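Long-range contact in seryl-tRNA synthetase (Pyrococcus horikoshii, PDB 2DQ0), which attaches serine to tRNA(Ser), and can probably also charge tRNA(Sec) with serine, at the expense of ATP: residues 16-21 with 104-109. Sequence-based numbering, arbitrary orientation.
Sequences NDLIKR and WRLPNI
Asp-17 and Ile-109 have the closest CA atoms, 6.5 Å apart, between residues 16-21 of helix 11-21 and the irregular segment 104-109; by the same measure Leu-18 pairs with Pro-107. Arg-21 illustrates how one arginine can serve a loop twice over, by its stem and by its head. Extended from CG to NE, its chain runs alongside the proline side chain but points the other way, CD of Arg-21 lying 3.4 Å from CG of Pro-107, while CB of Pro-107 sits off-centre over one guanidinium face. At the edge of that group, Asn-108 O accepts a hydrogen bond from Arg-21 NH1 (2.8 Å) and a weak one, bent to 132°, from NE. An alanine at Arg-21 would probably leave Asn-108 O without these two donors and one side of Pro-107 poorly packed. Leu-18 crosses the proline at about a right angle, its CD1 4.1 Å from Pro-107 CG. Asp-17 OD1 reaches Ile-109 CA at 3.4 Å, while Asp-17 OD2 is hydrogen-bonded to Thr-110 OG1. The contact thus joins helix 11-21 of the N-terminal tRNA-binding domain to the chain between helix 72-103 and strand 124-129; Arg-21 NH2 also bonds Gly-349 O, between strands 338-342 and 354-362 of the catalytic core.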
ATOM      1  N   ASN A  16       7.223  -7.126 -38.938  1.00 63.64           N
ATOM      2  CA  ASN A  16       8.659  -7.233 -38.734  1.00 66.66           C
ATOM      3  C   ASN A  16       9.077  -6.795 -37.334  1.00 67.98           C
ATOM      4  O   ASN A  16      10.054  -7.318 -36.781  1.00 66.76           O
ATOM      5  CB  ASN A  16       9.431  -6.417 -39.785  1.00 60.07           C
ATOM      6  CG  ASN A  16       9.311  -7.004 -41.191  1.00 62.05           C
ATOM      7  OD1 ASN A  16       9.133  -8.212 -41.365  1.00 56.68           O
ATOM      8  ND2 ASN A  16       9.428  -6.145 -42.199  1.00 61.99           N
ATOM      9  N   ASP A  17       8.344  -5.843 -36.757  1.00 61.62           N
ATOM     10  CA  ASP A  17       8.697  -5.376 -35.426  1.00 59.00           C
ATOM     11  C   ASP A  17       8.352  -6.493 -34.442  1.00 60.83           C
ATOM     12  O   ASP A  17       9.119  -6.789 -33.518  1.00 47.83           O
ATOM     13  CB  ASP A  17       7.945  -4.091 -35.082  1.00 56.10           C
ATOM     14  CG  ASP A  17       8.757  -3.162 -34.173  1.00 60.68           C
ATOM     15  OD1 ASP A  17       8.304  -2.875 -33.049  1.00 62.42           O
ATOM     16  OD2 ASP A  17       9.849  -2.715 -34.586  1.00 60.66           O
ATOM     17  N   LEU A  18       7.199  -7.116 -34.668  1.00 58.35           N
ATOM     18  CA  LEU A  18       6.737  -8.225 -33.848  1.00 55.58           C
ATOM     19  C   LEU A  18       7.813  -9.299 -33.835  1.00 62.41           C
ATOM     20  O   LEU A  18       8.031  -9.962 -32.820  1.00 64.89           O
ATOM     21  CB  LEU A  18       5.461  -8.797 -34.440  1.00 52.56           C
ATOM     22  CG  LEU A  18       4.148  -8.564 -33.695  1.00 64.27           C
ATOM     23  CD1 LEU A  18       4.111  -7.190 -33.055  1.00 59.35           C
ATOM     24  CD2 LEU A  18       3.002  -8.761 -34.668  1.00 49.01           C
ATOM     25  N   ILE A  19       8.492  -9.471 -34.968  1.00 61.88           N
ATOM     26  CA  ILE A  19       9.546 -10.468 -35.053  1.00 63.57           C
ATOM     27  C   ILE A  19      10.806  -9.972 -34.346  1.00 66.65           C
ATOM     28  O   ILE A  19      11.513 -10.755 -33.712  1.00 69.83           O
ATOM     29  CB  ILE A  19       9.840 -10.851 -36.521  1.00 65.00           C
ATOM     30  CG1 ILE A  19       8.644 -11.629 -37.080  1.00 66.32           C
ATOM     31  CG2 ILE A  19      11.079 -11.738 -36.609  1.00 56.24           C
ATOM     32  CD1 ILE A  19       8.696 -11.844 -38.564  1.00 71.42           C
ATOM     33  N   LYS A  20      11.089  -8.677 -34.434  1.00 64.46           N
ATOM     34  CA  LYS A  20      12.258  -8.149 -33.744  1.00 59.58           C
ATOM     35  C   LYS A  20      12.004  -8.270 -32.238  1.00 61.35           C
ATOM     36  O   LYS A  20      12.940  -8.283 -31.436  1.00 53.86           O
ATOM     37  CB  LYS A  20      12.470  -6.674 -34.072  1.00 54.16           C
ATOM     38  CG  LYS A  20      12.963  -6.352 -35.457  1.00 60.10           C
ATOM     39  CD  LYS A  20      13.101  -4.829 -35.605  1.00 61.30           C
ATOM     40  CE  LYS A  20      13.336  -4.413 -37.051  1.00 43.61           C
ATOM     41  NZ  LYS A  20      13.074  -2.964 -37.270  1.00 58.90           N
ATOM     42  N   ARG A  21      10.727  -8.353 -31.866  1.00 58.15           N
ATOM     43  CA  ARG A  21      10.342  -8.431 -30.464  1.00 54.06           C
ATOM     44  C   ARG A  21      10.248  -9.836 -29.936  1.00 55.38           C
ATOM     45  O   ARG A  21      10.231 -10.031 -28.740  1.00 52.34           O
ATOM     46  CB  ARG A  21       8.994  -7.747 -30.230  1.00 54.02           C
ATOM     47  CG  ARG A  21       9.051  -6.253 -29.979  1.00 57.31           C
ATOM     48  CD  ARG A  21       7.629  -5.716 -29.801  1.00 58.91           C
ATOM     49  NE  ARG A  21       7.598  -4.304 -29.430  1.00 52.43           N
ATOM     50  CZ  ARG A  21       7.951  -3.827 -28.244  1.00 46.99           C
ATOM     51  NH1 ARG A  21       7.879  -2.529 -28.021  1.00 48.02           N
ATOM     52  NH2 ARG A  21       8.369  -4.642 -27.280  1.00 51.08           N
ATOM     53  N   TRP A 104      -5.347  -3.994 -28.492  1.00 49.02           N
ATOM     54  CA  TRP A 104      -4.930  -3.761 -27.108  1.00 52.46           C
ATOM     55  C   TRP A 104      -3.889  -4.754 -26.680  1.00 53.45           C
ATOM     56  O   TRP A 104      -3.209  -4.568 -25.675  1.00 51.99           O
ATOM     57  CB  TRP A 104      -6.108  -3.892 -26.142  1.00 48.43           C
ATOM     58  CG  TRP A 104      -6.987  -2.700 -26.088  1.00 60.57           C
ATOM     59  CD1 TRP A 104      -7.834  -2.254 -27.067  1.00 58.45           C
ATOM     60  CD2 TRP A 104      -7.105  -1.776 -25.001  1.00 61.89           C
ATOM     61  NE1 TRP A 104      -8.468  -1.111 -26.654  1.00 70.52           N
ATOM     62  CE2 TRP A 104      -8.042  -0.795 -25.388  1.00 66.80           C
ATOM     63  CE3 TRP A 104      -6.506  -1.682 -23.735  1.00 54.22           C
ATOM     64  CZ2 TRP A 104      -8.402   0.273 -24.550  1.00 59.92           C
ATOM     65  CZ3 TRP A 104      -6.859  -0.626 -22.905  1.00 50.66           C
ATOM     66  CH2 TRP A 104      -7.802   0.338 -23.317  1.00 60.17           C
ATOM     67  N   ARG A 105      -3.780  -5.823 -27.449  1.00 51.35           N
ATOM     68  CA  ARG A 105      -2.851  -6.861 -27.108  1.00 49.65           C
ATOM     69  C   ARG A 105      -1.624  -6.905 -28.004  1.00 51.68           C
ATOM     70  O   ARG A 105      -0.965  -7.935 -28.120  1.00 57.14           O
ATOM     71  CB  ARG A 105      -3.609  -8.197 -27.059  1.00 45.51           C
ATOM     72  CG  ARG A 105      -4.049  -8.565 -25.627  1.00 53.74           C
ATOM     73  CD  ARG A 105      -5.309  -9.420 -25.550  1.00 42.25           C
ATOM     74  NE  ARG A 105      -6.460  -8.565 -25.760  1.00 60.93           N
ATOM     75  CZ  ARG A 105      -7.492  -8.488 -24.936  1.00 54.64           C
ATOM     76  NH1 ARG A 105      -7.513  -9.229 -23.845  1.00 49.74           N
ATOM     77  NH2 ARG A 105      -8.492  -7.657 -25.207  1.00 63.22           N
ATOM     78  N   LEU A 106      -1.315  -5.771 -28.630  1.00 50.23           N
ATOM     79  CA  LEU A 106      -0.140  -5.664 -29.483  1.00 49.46           C
ATOM     80  C   LEU A 106       0.823  -4.646 -28.868  1.00 46.48           C
ATOM     81  O   LEU A 106       0.417  -3.590 -28.410  1.00 51.83           O
ATOM     82  CB  LEU A 106      -0.544  -5.272 -30.910  1.00 49.52           C
ATOM     83  CG  LEU A 106      -1.208  -6.391 -31.734  1.00 56.60           C
ATOM     84  CD1 LEU A 106      -1.731  -5.831 -33.052  1.00 58.23           C
ATOM     85  CD2 LEU A 106      -0.201  -7.515 -31.994  1.00 51.48           C
ATOM     86  N   PRO A 107       2.115  -4.969 -28.828  1.00 44.57           N
ATOM     87  CA  PRO A 107       3.076  -4.039 -28.243  1.00 47.52           C
ATOM     88  C   PRO A 107       3.364  -2.832 -29.097  1.00 50.53           C
ATOM     89  O   PRO A 107       3.200  -2.868 -30.311  1.00 48.88           O
ATOM     90  CB  PRO A 107       4.323  -4.904 -28.048  1.00 44.68           C
ATOM     91  CG  PRO A 107       4.281  -5.787 -29.222  1.00 50.82           C
ATOM     92  CD  PRO A 107       2.790  -6.193 -29.287  1.00 46.79           C
ATOM     93  N   ASN A 108       3.828  -1.769 -28.445  1.00 56.45           N
ATOM     94  CA  ASN A 108       4.163  -0.541 -29.134  1.00 56.37           C
ATOM     95  C   ASN A 108       5.244  -0.836 -30.162  1.00 58.04           C
ATOM     96  O   ASN A 108       6.076  -1.718 -29.965  1.00 56.78           O
ATOM     97  CB  ASN A 108       4.670   0.513 -28.149  1.00 51.76           C
ATOM     98  CG  ASN A 108       4.478   1.930 -28.675  1.00 56.84           C
ATOM     99  OD1 ASN A 108       4.739   2.913 -27.978  1.00 61.03           O
ATOM    100  ND2 ASN A 108       4.009   2.038 -29.917  1.00 53.95           N
ATOM    101  N   ILE A 109       5.202  -0.106 -31.272  1.00 57.03           N
ATOM    102  CA  ILE A 109       6.182  -0.264 -32.319  1.00 48.46           C
ATOM    103  C   ILE A 109       7.460   0.350 -31.776  1.00 52.40           C
ATOM    104  O   ILE A 109       7.437   1.453 -31.221  1.00 46.92           O
ATOM    105  CB  ILE A 109       5.759   0.481 -33.592  1.00 52.50           C
ATOM    106  CG1 ILE A 109       4.399  -0.031 -34.064  1.00 50.64           C
ATOM    107  CG2 ILE A 109       6.801   0.274 -34.694  1.00 54.84           C
ATOM    108  CD1 ILE A 109       4.389  -1.500 -34.384  1.00 35.85           C
TER